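Long-range contacts in putative N-acetylmuramoyl-L-alanine amidase,autolysin cwp6 (Peptoclostridium difficile, PDB 5J72), which probably hydrolyses the N-acetylmuramoyl-L-alanine bond of peptidoglycan with a zinc-containing amidase domain, while its CWB2 modules hold it to the cell wall: residues A[142-147]-A[183-188]; A[203-208]-A[229-234]; A[368-373]-A[394-399]; A[399-404]-A[487-492]. One frame throughout, in Å; residues are numbered along the deposited sequence.

Interaction 1: residues A[142-147]-A[183-188]; sequences ETAVEI and PILLAN
In L185 the CG is anti to the carbonyl carbon (chi1 -66°) and CD1 is anti to CA (chi2 177°), which leaves CD2 as the branch turned to the helix; L186 has nearly the same two torsions. L185 CD2 settles against the helix backbone, 3.7 Å from A144 O, and reaches the side chain of V145 with 4.3 Å between CD2 and V145 CG2. From the helix, A144 turns its small side chain to the strand. Its CB sits 3.8 Å from I184 O and meets the branch point of L186 at 4.2 Å between A144 CB and L186 CG. The methyl of A144 therefore touches both leucine side chains and a strand carbonyl; the direct contact is van der Waals, with no hydrogen bond across it. One polar link exists: water 1 donates both its protons, to A144 O at 2.8 Å and to I184 O at 2.7 Å. It thus bridges a helix carbonyl and a strand carbonyl that make no direct bond to each other. The axes of 142-147 and 184-187 approach to 7.5 Å and run nearly antiparallel, as expected for a helix lying along a parallel sheet in an alpha/beta fold. Here the sheet is the four-stranded one of the first CWB2 module, with 184-187 as an outermost strand bonded to strand 158-163. Helix 194-203 meets V145 and L185 through E199, and helix 375-387 of the third CWB2 range touches A144 and I147 through T379 and L186 through V375, so the contact lies where two modules meet.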
loop_
_atom_site.group_PDB
_atom_site.type_symbol
_atom_site.label_atom_id
_atom_site.label_comp_id
_atom_site.label_asym_id
_atom_site.label_seq_id
_atom_site.Cartn_x
_atom_site.Cartn_y
_atom_site.Cartn_z
ATOM N N GLU A 142 -13.570 13.181 -10.455
ATOM C CA GLU A 142 -14.685 12.250 -10.394
ATOM C C GLU A 142 -14.335 11.057 -9.565
ATOM O O GLU A 142 -15.238 10.471 -8.959
ATOM C CB GLU A 142 -15.139 11.750 -11.783
ATOM C CG GLU A 142 -15.736 12.840 -12.658
ATOM C CD GLU A 142 -14.675 13.686 -13.341
ATOM O OE1 GLU A 142 -13.504 13.265 -13.435
ATOM O OE2 GLU A 142 -15.015 14.793 -13.774
ATOM N N THR A 143 -13.050 10.652 -9.538
ATOM C CA THR A 143 -12.694 9.515 -8.698
ATOM C C THR A 143 -12.917 9.907 -7.199
ATOM O O THR A 143 -13.435 9.066 -6.456
ATOM C CB THR A 143 -11.230 9.089 -8.949
ATOM O OG1 THR A 143 -11.234 8.395 -10.173
ATOM C CG2 THR A 143 -10.680 8.109 -7.868
ATOM N N ALA A 144 -12.542 11.140 -6.795
ATOM C CA ALA A 144 -12.755 11.549 -5.397
ATOM C C ALA A 144 -14.291 11.504 -5.079
ATOM O O ALA A 144 -14.696 11.123 -3.975
ATOM C CB ALA A 144 -12.213 12.942 -5.159
ATOM N N VAL A 145 -15.118 11.840 -6.048
ATOM C CA VAL A 145 -16.573 11.782 -5.814
ATOM C C VAL A 145 -17.025 10.347 -5.619
ATOM O O VAL A 145 -17.885 10.077 -4.759
ATOM C CB VAL A 145 -17.310 12.462 -7.006
ATOM C CG1 VAL A 145 -18.850 12.198 -6.925
ATOM C CG2 VAL A 145 -17.052 13.996 -6.955
ATOM N N GLU A 146 -16.478 9.368 -6.400
ATOM C CA GLU A 146 -16.959 8.010 -6.189
ATOM C C GLU A 146 -16.546 7.493 -4.823
ATOM O O GLU A 146 -17.246 6.673 -4.249
ATOM C CB GLU A 146 -16.447 7.059 -7.273
ATOM C CG GLU A 146 -17.008 7.437 -8.654
ATOM C CD GLU A 146 -18.569 7.396 -8.646
ATOM O OE1 GLU A 146 -19.209 8.415 -8.986
ATOM O OE2 GLU A 146 -19.126 6.364 -8.262
ATOM N N ILE A 147 -15.397 7.965 -4.309
ATOM C CA ILE A 147 -14.928 7.536 -2.985
ATOM C C ILE A 147 -15.879 8.110 -1.901
ATOM O O ILE A 147 -16.244 7.435 -0.940
ATOM C CB ILE A 147 -13.477 8.029 -2.812
ATOM C CG1 ILE A 147 -12.500 7.164 -3.695
ATOM C CG2 ILE A 147 -13.050 7.851 -1.319
ATOM C CD1 ILE A 147 -11.085 7.845 -3.808
ATOM N N PRO A 183 -14.821 13.058 3.852
ATOM C CA PRO A 183 -14.112 12.734 2.639
ATOM C C PRO A 183 -13.251 13.963 2.195
ATOM O O PRO A 183 -13.487 15.109 2.656
ATOM C CB PRO A 183 -15.228 12.523 1.610
ATOM C CG PRO A 183 -16.308 13.520 2.059
ATOM C CD PRO A 183 -16.239 13.439 3.614
ATOM N N ILE A 184 -12.310 13.718 1.304
ATOM C CA ILE A 184 -11.525 14.786 0.739
ATOM C C ILE A 184 -12.034 14.919 -0.720
ATOM O O ILE A 184 -12.066 13.934 -1.478
ATOM C CB ILE A 184 -10.039 14.419 0.728
ATOM C CG1 ILE A 184 -9.492 14.471 2.170
ATOM C CG2 ILE A 184 -9.309 15.350 -0.306
ATOM C CD1 ILE A 184 -8.047 13.869 2.376
ATOM N N LEU A 185 -12.467 16.117 -1.099
ATOM C CA LEU A 185 -12.841 16.340 -2.499
ATOM C C LEU A 185 -11.788 17.345 -3.076
ATOM O O LEU A 185 -11.062 17.974 -2.316
ATOM C CB LEU A 185 -14.260 16.985 -2.688
ATOM C CG LEU A 185 -15.388 16.044 -2.235
ATOM C CD1 LEU A 185 -16.757 16.775 -2.374
ATOM C CD2 LEU A 185 -15.371 14.682 -3.010
ATOM N N LEU A 186 -11.786 17.514 -4.377
ATOM C CA LEU A 186 -10.735 18.328 -4.981
ATOM C C LEU A 186 -11.196 19.604 -5.674
ATOM O O LEU A 186 -12.247 19.630 -6.321
ATOM C CB LEU A 186 -10.037 17.435 -6.052
ATOM C CG LEU A 186 -9.505 16.108 -5.494
ATOM C CD1 LEU A 186 -8.943 15.266 -6.614
ATOM C CD2 LEU A 186 -8.481 16.362 -4.402
ATOM N N ALA A 187 -10.354 20.641 -5.553
ATOM C CA ALA A 187 -10.595 21.950 -6.154
ATOM C C ALA A 187 -9.407 22.330 -7.085
ATOM O O ALA A 187 -8.368 21.661 -7.079
ATOM C CB ALA A 187 -10.633 22.984 -5.058
ATOM N N ASN A 188 -9.618 23.393 -7.878
ATOM C CA ASN A 188 -8.578 24.014 -8.676
ATOM C C ASN A 188 -8.242 25.247 -7.868
ATOM O O ASN A 188 -8.939 25.556 -6.888
ATOM C CB ASN A 188 -9.083 24.360 -10.054
ATOM C CG ASN A 188 -9.190 23.111 -10.881
ATOM O OD1 ASN A 188 -8.233 22.324 -10.918
ATOM N ND2 ASN A 188 -10.269 22.837 -11.575
HETATM O O HOH W 1 -13.487 11.597 -1.495
#

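Interaction 2: residues A[203-208]-A[229-234]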
loop_
_atom_site.group_PDB
_atom_site.type_symbol
_atom_site.label_atom_id
_atom_site.label_comp_id
_atom_site.label_asym_id
_atom_site.label_seq_id
_atom_site.Cartn_x
_atom_site.Cartn_y
_atom_site.Cartn_z
ATOM N N LEU A 203 -23.679 15.920 -0.443
ATOM C CA LEU A 203 -23.253 15.620 0.963
ATOM C C LEU A 203 -23.924 16.546 1.968
ATOM O O LEU A 203 -23.936 16.200 3.152
ATOM C CB LEU A 203 -21.711 15.828 1.139
ATOM C CG LEU A 203 -20.900 14.780 0.337
ATOM C CD1 LEU A 203 -19.441 15.194 0.219
ATOM C CD2 LEU A 203 -20.950 13.444 1.060
ATOM N N ASN A 204 -24.389 17.716 1.515
ATOM C CA ASN A 204 -25.039 18.759 2.351
ATOM C C ASN A 204 -24.201 19.075 3.634
ATOM O O ASN A 204 -24.679 18.958 4.762
ATOM C CB ASN A 204 -26.409 18.327 2.773
ATOM C CG ASN A 204 -27.180 19.615 3.283
ATOM O OD1 ASN A 204 -27.034 20.697 2.664
ATOM N ND2 ASN A 204 -27.856 19.555 4.332
ATOM N N PRO A 205 -22.937 19.410 3.469
ATOM C CA PRO A 205 -22.131 19.699 4.670
ATOM C C PRO A 205 -22.488 21.047 5.272
ATOM O O PRO A 205 -23.088 21.897 4.600
ATOM C CB PRO A 205 -20.696 19.746 4.106
ATOM C CG PRO A 205 -20.905 20.276 2.696
ATOM C CD PRO A 205 -22.186 19.593 2.227
ATOM N N SER A 206 -22.072 21.248 6.492
ATOM C CA SER A 206 -22.189 22.538 7.223
ATOM C C SER A 206 -20.833 23.248 7.132
ATOM O O SER A 206 -20.761 24.469 7.267
ATOM C CB SER A 206 -22.376 22.266 8.725
ATOM O OG SER A 206 -23.680 21.802 8.952
ATOM N N ASP A 207 -19.735 22.485 6.926
ATOM C CA ASP A 207 -18.394 23.106 6.971
ATOM C C ASP A 207 -17.462 22.517 5.948
ATOM O O ASP A 207 -17.459 21.286 5.755
ATOM C CB ASP A 207 -17.777 22.825 8.382
ATOM C CG ASP A 207 -18.458 23.536 9.533
ATOM O OD1 ASP A 207 -19.419 22.981 10.086
ATOM O OD2 ASP A 207 -18.030 24.667 9.871
ATOM N N VAL A 208 -16.686 23.338 5.271
ATOM C CA VAL A 208 -15.641 22.873 4.361
ATOM C C VAL A 208 -14.291 23.335 4.983
ATOM O O VAL A 208 -14.155 24.496 5.451
ATOM C CB VAL A 208 -15.836 23.411 2.909
ATOM C CG1 VAL A 208 -14.570 23.280 2.100
ATOM C CG2 VAL A 208 -16.959 22.649 2.213
ATOM N N VAL A 229 -22.773 25.358 -1.856
ATOM C CA VAL A 229 -23.416 25.084 -0.568
ATOM C C VAL A 229 -22.889 26.169 0.334
ATOM O O VAL A 229 -21.662 26.339 0.407
ATOM C CB VAL A 229 -23.070 23.674 -0.018
ATOM C CG1 VAL A 229 -23.834 23.399 1.290
ATOM C CG2 VAL A 229 -23.418 22.609 -1.071
ATOM N N ASN A 230 -23.796 26.931 1.016
ATOM C CA ASN A 230 -23.351 28.066 1.817
ATOM C C ASN A 230 -22.781 27.649 3.145
ATOM O O ASN A 230 -23.307 27.987 4.211
ATOM C CB ASN A 230 -24.507 29.039 2.042
ATOM C CG ASN A 230 -24.001 30.361 2.551
ATOM O OD1 ASN A 230 -22.865 30.760 2.186
ATOM N ND2 ASN A 230 -24.733 31.121 3.346
ATOM N N VAL A 231 -21.642 26.925 3.081
ATOM C CA VAL A 231 -21.000 26.442 4.298
ATOM C C VAL A 231 -20.067 27.467 4.971
ATOM O O VAL A 231 -19.693 28.455 4.369
ATOM C CB VAL A 231 -20.062 25.267 3.886
ATOM C CG1 VAL A 231 -20.880 24.057 3.382
ATOM C CG2 VAL A 231 -19.056 25.752 2.799
ATOM N N ASN A 232 -19.685 27.171 6.215
ATOM C CA ASN A 232 -18.627 27.888 6.895
ATOM C C ASN A 232 -17.346 27.343 6.326
ATOM O O ASN A 232 -17.192 26.098 6.264
ATOM C CB ASN A 232 -18.634 27.564 8.336
ATOM C CG ASN A 232 -19.861 28.116 8.987
ATOM O OD1 ASN A 232 -20.395 27.449 9.879
ATOM N ND2 ASN A 232 -20.393 29.254 8.544
ATOM N N VAL A 233 -16.418 28.209 5.898
ATOM C CA VAL A 233 -15.179 27.696 5.361
ATOM C C VAL A 233 -14.002 27.901 6.336
ATOM O O VAL A 233 -13.676 29.055 6.675
ATOM C CB VAL A 233 -14.859 28.342 4.019
ATOM C CG1 VAL A 233 -13.476 27.902 3.571
ATOM C CG2 VAL A 233 -15.895 27.955 2.965
ATOM N N THR A 234 -13.370 26.814 6.810
ATOM C CA THR A 234 -12.209 26.909 7.699
ATOM C C THR A 234 -11.006 26.754 6.844
ATOM O O THR A 234 -11.043 26.066 5.798
ATOM C CB THR A 234 -12.261 25.785 8.748
ATOM O OG1 THR A 234 -13.264 26.133 9.714
ATOM C CG2 THR A 234 -10.920 25.574 9.488
HETATM O O HOH W 2 -15.521 25.350 8.476
#
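N232 O has one firm bond, from V208 N at 3.0 Å, nearly along the C=O axis; water 2, at 2.9 Å from N232 O, is a possible second donor shared among several acceptors, and the CA of D207 adds a weaker CA-H...O contact at 3.3 Å. The other two backbone bonds continue the parallel pairing of strands 207-211 and 232-236, N232 N giving to S206 O and T234 N giving to V208 O at 2.8 Å. The strands are joined through helix 219-228 as a beta-alpha-beta crossover. Before the pairing starts, an inverse gamma turn centred on N230 swings V231 towards P205. With chi1 -67°, V231 CG1 lies anti to the carbonyl carbon and comes to 3.8 Å from P205 CG, while CG2, in the crowded position between N and carbonyl carbon, meets V208 CG2. I225 of helix 219-228 packs on both V231 and V208. On the other sheet face D207 and N232 run side by side, pointing the same way, and D207 OD2 comes 3.3 Å from N232 CB. Water 2 joins D207 OD2 to T234 OG1 at 2.7 Å from the latter. On the face of D207 and N232, then, the carboxylate shares one water with a carbonyl and a hydroxyl of the next strand, so polar contacts there are water-mediated, whereas the V208 face is apolar.

Interaction 3: residues A[368-373]-A[394-399]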
loop_
_atom_site.group_PDB
_atom_site.type_symbol
_atom_site.label_atom_id
_atom_site.label_comp_id
_atom_site.label_asym_id
_atom_site.label_seq_id
_atom_site.Cartn_x
_atom_site.Cartn_y
_atom_site.Cartn_z
ATOM N N VAL A 368 -6.451 -0.353 -3.710
ATOM C CA VAL A 368 -5.309 -0.371 -4.641
ATOM C C VAL A 368 -5.303 0.828 -5.539
ATOM O O VAL A 368 -6.243 1.023 -6.293
ATOM C CB VAL A 368 -5.401 -1.661 -5.524
ATOM C CG1 VAL A 368 -4.226 -1.667 -6.551
ATOM C CG2 VAL A 368 -5.342 -2.891 -4.630
ATOM N N ALA A 369 -4.236 1.659 -5.453
ATOM C CA ALA A 369 -4.116 2.854 -6.243
ATOM C C ALA A 369 -2.843 2.780 -7.133
ATOM O O ALA A 369 -1.890 2.057 -6.832
ATOM C CB ALA A 369 -3.955 4.074 -5.313
ATOM N N LYS A 370 -2.869 3.529 -8.226
ATOM C CA LYS A 370 -1.745 3.619 -9.134
ATOM C C LYS A 370 -0.628 4.323 -8.431
ATOM O O LYS A 370 -0.891 5.333 -7.785
ATOM C CB LYS A 370 -2.181 4.436 -10.353
ATOM C CG LYS A 370 -3.192 3.673 -11.223
ATOM C CD LYS A 370 -3.701 4.532 -12.439
ATOM C CE LYS A 370 -4.551 5.700 -11.998
ATOM N NZ LYS A 370 -4.772 6.689 -13.092
ATOM N N SER A 371 0.637 3.906 -8.583
ATOM C CA SER A 371 1.711 4.588 -7.847
ATOM C C SER A 371 2.304 5.740 -8.616
ATOM O O SER A 371 3.222 6.377 -8.097
ATOM C CB SER A 371 2.836 3.609 -7.547
ATOM O OG SER A 371 3.243 3.006 -8.767
ATOM N N ASP A 372 1.833 6.019 -9.835
ATOM C CA ASP A 372 2.417 7.146 -10.583
ATOM C C ASP A 372 1.830 8.488 -10.228
ATOM O O ASP A 372 2.369 9.497 -10.655
ATOM C CB ASP A 372 2.287 6.968 -12.115
ATOM C CG ASP A 372 0.885 6.679 -12.611
ATOM O OD1 ASP A 372 0.484 7.260 -13.638
ATOM O OD2 ASP A 372 0.202 5.861 -12.004
ATOM N N ILE A 373 0.773 8.537 -9.471
ATOM C CA ILE A 373 0.226 9.839 -9.115
ATOM C C ILE A 373 0.101 9.880 -7.610
ATOM O O ILE A 373 0.183 8.821 -6.967
ATOM C CB ILE A 373 -1.123 10.027 -9.801
ATOM C CG1 ILE A 373 -2.007 8.802 -9.544
ATOM C CG2 ILE A 373 -0.908 10.224 -11.325
ATOM C CD1 ILE A 373 -3.332 8.962 -10.230
ATOM N N THR A 394 0.855 0.482 -6.880
ATOM C CA THR A 394 1.623 -0.323 -7.828
ATOM C C THR A 394 1.415 0.337 -9.146
ATOM O O THR A 394 0.455 1.080 -9.353
ATOM C CB THR A 394 1.140 -1.784 -7.795
ATOM O OG1 THR A 394 2.123 -2.615 -8.440
ATOM C CG2 THR A 394 -0.242 -1.971 -8.476
ATOM N N PRO A 395 2.350 0.126 -10.096
ATOM C CA PRO A 395 2.125 0.784 -11.384
ATOM C C PRO A 395 0.902 0.230 -12.124
ATOM O O PRO A 395 0.431 -0.855 -11.833
ATOM C CB PRO A 395 3.466 0.502 -12.154
ATOM C CG PRO A 395 4.468 0.314 -11.063
ATOM C CD PRO A 395 3.684 -0.501 -10.031
ATOM N N LYS A 396 0.457 0.953 -13.134
ATOM C CA LYS A 396 -0.743 0.538 -13.886
ATOM C C LYS A 396 -0.573 -0.791 -14.606
ATOM O O LYS A 396 -1.537 -1.523 -14.745
ATOM C CB LYS A 396 -1.064 1.583 -14.968
ATOM C CG LYS A 396 -1.341 2.961 -14.464
ATOM C CD LYS A 396 -1.747 3.808 -15.663
ATOM C CE LYS A 396 -0.636 4.717 -16.071
ATOM N NZ LYS A 396 -1.076 6.131 -16.017
ATOM N N THR A 397 0.667 -1.119 -15.055
ATOM C CA THR A 397 0.833 -2.328 -15.868
ATOM C C THR A 397 1.448 -3.523 -15.188
ATOM O O THR A 397 1.545 -4.551 -15.840
ATOM C CB THR A 397 1.649 -1.965 -17.146
ATOM O OG1 THR A 397 2.974 -1.637 -16.709
ATOM C CG2 THR A 397 1.069 -0.748 -17.916
ATOM N N TYR A 398 1.871 -3.470 -13.912
ATOM C CA TYR A 398 2.349 -4.693 -13.287
ATOM C C TYR A 398 2.256 -4.659 -11.781
ATOM O O TYR A 398 2.193 -3.571 -11.199
ATOM C CB TYR A 398 3.853 -4.990 -13.671
ATOM C CG TYR A 398 4.845 -3.935 -13.208
ATOM C CD1 TYR A 398 5.038 -2.767 -13.937
ATOM C CD2 TYR A 398 5.618 -4.127 -12.064
ATOM C CE1 TYR A 398 5.973 -1.812 -13.546
ATOM C CE2 TYR A 398 6.564 -3.178 -11.668
ATOM C CZ TYR A 398 6.730 -2.025 -12.415
ATOM O OH TYR A 398 7.629 -1.067 -12.038
ATOM N N VAL A 399 2.221 -5.800 -11.155
ATOM C CA VAL A 399 2.230 -5.858 -9.715
ATOM C C VAL A 399 3.698 -5.754 -9.314
ATOM O O VAL A 399 4.519 -6.586 -9.737
ATOM C CB VAL A 399 1.635 -7.160 -9.184
ATOM C CG1 VAL A 399 1.763 -7.224 -7.636
ATOM C CG2 VAL A 399 0.171 -7.280 -9.617
HETATM O O HOH W 3 -2.183 7.396 -13.929
#
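Strands 362-370 and 391-394 pair in parallel within the third CWB2 range, and this contact is the end of that pairing, where both strands end. T394 N donates to A369 O at 3.2 Å, nearly along the C=O axis. S371 N then reaches T394 O at 2.9 Å from about 60° above the carbonyl plane, a skewed geometry at the point where the backbones diverge. Beyond the strands, K396 CG packs on K370 CD at 3.5 Å, tight for two methylenes, as the lysines cross obliquely. The K396 chain bends at chi3 and chi4, bringing NZ to D372 OD1 at 3.1 Å, above the carboxylate plane, in a salt bridge. Water 3 takes protons from both lysine NZ atoms and gives one to D372 OD1, so the carboxylate and the water probably ease the repulsion between the like charges. K370 NZ is held further by D420 O. S371 OG, in the crowded position of chi1, binds H347 NE2, and S371 O binds R346, which probably helps hold the turn. Past P395 in the chain, T394 OG1 donates to Y398 O at 2.9 Å, in the carbonyl plane and on a lone pair.

Interaction 4: residues A[399-404]-A[487-492]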
loop_
_atom_site.group_PDB
_atom_site.type_symbol
_atom_site.label_atom_id
_atom_site.label_comp_id
_atom_site.label_asym_id
_atom_site.label_seq_id
_atom_site.Cartn_x
_atom_site.Cartn_y
_atom_site.Cartn_z
ATOM N N VAL A 399 2.221 -5.800 -11.155
ATOM C CA VAL A 399 2.230 -5.858 -9.715
ATOM C C VAL A 399 3.698 -5.754 -9.314
ATOM O O VAL A 399 4.519 -6.586 -9.737
ATOM C CB VAL A 399 1.635 -7.160 -9.184
ATOM C CG1 VAL A 399 1.763 -7.224 -7.636
ATOM C CG2 VAL A 399 0.171 -7.280 -9.617
ATOM N N SER A 400 4.058 -4.761 -8.542
ATOM C CA SER A 400 5.427 -4.695 -8.089
ATOM C C SER A 400 5.895 -5.965 -7.358
ATOM O O SER A 400 5.208 -6.586 -6.538
ATOM C CB SER A 400 5.610 -3.481 -7.162
ATOM O OG SER A 400 6.872 -3.552 -6.517
ATOM N N ALA A 401 7.157 -6.387 -7.653
ATOM C CA ALA A 401 7.717 -7.578 -7.002
ATOM C C ALA A 401 7.834 -7.443 -5.511
ATOM O O ALA A 401 7.803 -8.421 -4.772
ATOM C CB ALA A 401 9.143 -7.852 -7.594
ATOM N N TYR A 402 7.940 -6.205 -5.015
ATOM C CA TYR A 402 8.086 -6.034 -3.548
ATOM C C TYR A 402 6.777 -6.429 -2.802
ATOM O O TYR A 402 6.831 -6.680 -1.598
ATOM C CB TYR A 402 8.409 -4.562 -3.250
ATOM C CG TYR A 402 9.782 -4.182 -3.769
ATOM C CD1 TYR A 402 10.937 -4.697 -3.189
ATOM C CD2 TYR A 402 9.921 -3.327 -4.839
ATOM C CE1 TYR A 402 12.206 -4.361 -3.673
ATOM C CE2 TYR A 402 11.178 -2.995 -5.348
ATOM C CZ TYR A 402 12.313 -3.520 -4.762
ATOM O OH TYR A 402 13.552 -3.193 -5.308
ATOM N N HIS A 403 5.650 -6.486 -3.520
ATOM C CA HIS A 403 4.360 -6.893 -2.901
ATOM C C HIS A 403 4.184 -8.393 -2.850
ATOM O O HIS A 403 3.269 -8.875 -2.196
ATOM C CB HIS A 403 3.159 -6.318 -3.716
ATOM C CG HIS A 403 3.104 -4.829 -3.670
ATOM N ND1 HIS A 403 3.335 -4.125 -2.491
ATOM C CD2 HIS A 403 2.916 -3.911 -4.641
ATOM C CE1 HIS A 403 3.283 -2.825 -2.776
ATOM N NE2 HIS A 403 3.024 -2.667 -4.062
ATOM N N SER A 404 5.103 -9.169 -3.489
ATOM C CA SER A 404 4.844 -10.608 -3.578
ATOM C C SER A 404 4.591 -11.298 -2.312
ATOM O O SER A 404 3.644 -12.082 -2.228
ATOM C CB SER A 404 6.023 -11.325 -4.257
ATOM O OG SER A 404 6.197 -10.769 -5.535
ATOM N N ALA A 487 14.906 -6.205 -7.473
ATOM C CA ALA A 487 15.088 -5.016 -8.353
ATOM C C ALA A 487 15.166 -5.446 -9.827
ATOM O O ALA A 487 14.651 -4.751 -10.702
ATOM C CB ALA A 487 16.335 -4.276 -7.923
ATOM N N THR A 488 15.833 -6.587 -10.123
ATOM C CA THR A 488 15.853 -7.087 -11.490
ATOM C C THR A 488 14.449 -7.418 -11.959
ATOM O O THR A 488 14.048 -7.140 -13.102
ATOM C CB THR A 488 16.690 -8.415 -11.543
ATOM O OG1 THR A 488 17.998 -8.110 -11.089
ATOM C CG2 THR A 488 16.705 -9.039 -12.996
ATOM N N THR A 489 13.671 -8.092 -11.073
ATOM C CA THR A 489 12.311 -8.453 -11.452
ATOM C C THR A 489 11.486 -7.185 -11.742
ATOM O O THR A 489 10.724 -7.124 -12.722
ATOM C CB THR A 489 11.658 -9.279 -10.260
ATOM O OG1 THR A 489 12.418 -10.486 -10.153
ATOM C CG2 THR A 489 10.223 -9.678 -10.547
ATOM N N GLU A 490 11.640 -6.214 -10.883
ATOM C CA GLU A 490 10.866 -4.967 -11.005
ATOM C C GLU A 490 11.194 -4.294 -12.400
ATOM O O GLU A 490 10.299 -3.853 -13.097
ATOM C CB GLU A 490 11.307 -4.006 -9.907
ATOM C CG GLU A 490 10.311 -2.871 -9.827
ATOM C CD GLU A 490 9.053 -3.318 -9.018
ATOM O OE1 GLU A 490 8.745 -4.526 -8.960
ATOM O OE2 GLU A 490 8.404 -2.452 -8.444
ATOM N N TYR A 491 12.489 -4.267 -12.770
ATOM C CA TYR A 491 12.843 -3.659 -14.071
ATOM C C TYR A 491 12.240 -4.446 -15.182
ATOM O O TYR A 491 11.598 -3.870 -16.078
ATOM C CB TYR A 491 14.354 -3.588 -14.234
ATOM C CG TYR A 491 14.682 -3.035 -15.616
ATOM C CD1 TYR A 491 14.671 -1.667 -15.855
ATOM C CD2 TYR A 491 14.901 -3.890 -16.692
ATOM C CE1 TYR A 491 14.853 -1.161 -17.139
ATOM C CE2 TYR A 491 15.104 -3.395 -17.986
ATOM C CZ TYR A 491 15.073 -2.031 -18.200
ATOM O OH TYR A 491 15.260 -1.549 -19.479
ATOM N N LEU A 492 12.378 -5.781 -15.165
ATOM C CA LEU A 492 11.818 -6.567 -16.270
ATOM C C LEU A 492 10.310 -6.402 -16.405
ATOM O O LEU A 492 9.776 -6.308 -17.526
ATOM C CB LEU A 492 12.152 -8.065 -16.057
ATOM C CG LEU A 492 13.676 -8.333 -16.229
ATOM C CD1 LEU A 492 14.040 -9.763 -15.794
ATOM C CD2 LEU A 492 14.022 -8.175 -17.756
#
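Residues 401-403 take helical backbone angles after the extended S400, and this turn faces helix 477-494 with its nearest CA pair, A401 and E490, 5.7 Å apart. It begins as an ST turn: S400 OG, anti to the backbone N (chi1 169°), accepts from Y402 N at 3.2 Å. The same hydroxyl spends its proton on E490 OE2, 2.7 Å from S400 OG, while A401 N donates to E490 OE1 at 2.8 Å. The carboxylate is thus a two-pronged acceptor, each oxygen using its syn lone pair, one for a side chain and one for the backbone. E490 attains this pose with CG anti to its backbone N and a bend at chi2 (80°), which turns the carboxylate across the start of the turn. S400 and E490 are both buried, and the two donors probably help to stabilise the charge on E490. H347 of helix 346-357 touches both S400 and E490. Beside this polar pair A401 CB makes an apolar contact, 3.6 Å from T489 CG2, and I456 of strand 453-458 packs on T489 on the amidase side. The contact therefore ties the third CWB2 range to the amidase domain, away from the metal sites. Y402 crosses E490 at about a right angle, ring and carboxylate planes 64° apart, and extends along the helix towards A487. Its hydroxyl is hydrogen-bonded to K623 NZ of helix 619-637, and Y402 OH also lies 3.9 Å from A487 CA.

In the fold
Interaction 1 packs a helix on one outer strand of the parallel sheet in the first CWB2 module, and interaction 2 pairs the other outer strand with its inner neighbour; L203 CD1 packs against P183 and L185, joining them. Interaction 1 is buried and apolar, relieved by a single water; interaction 2 is only partly buried and depends on backbone bonds. Interactions 3 and 4 share V399 and adjoin where the third CWB2 range meets the amidase domain, T394 OG1 holding S400 N and Y398 packing on E490. There the chemistry shifts from a partly exposed salt bridge with water in 368-373/394-399 to a buried, directly bonded carboxylate in 399-404/487-492. Of the four, interaction 4 alone links the CWB2 part to the amidase domain.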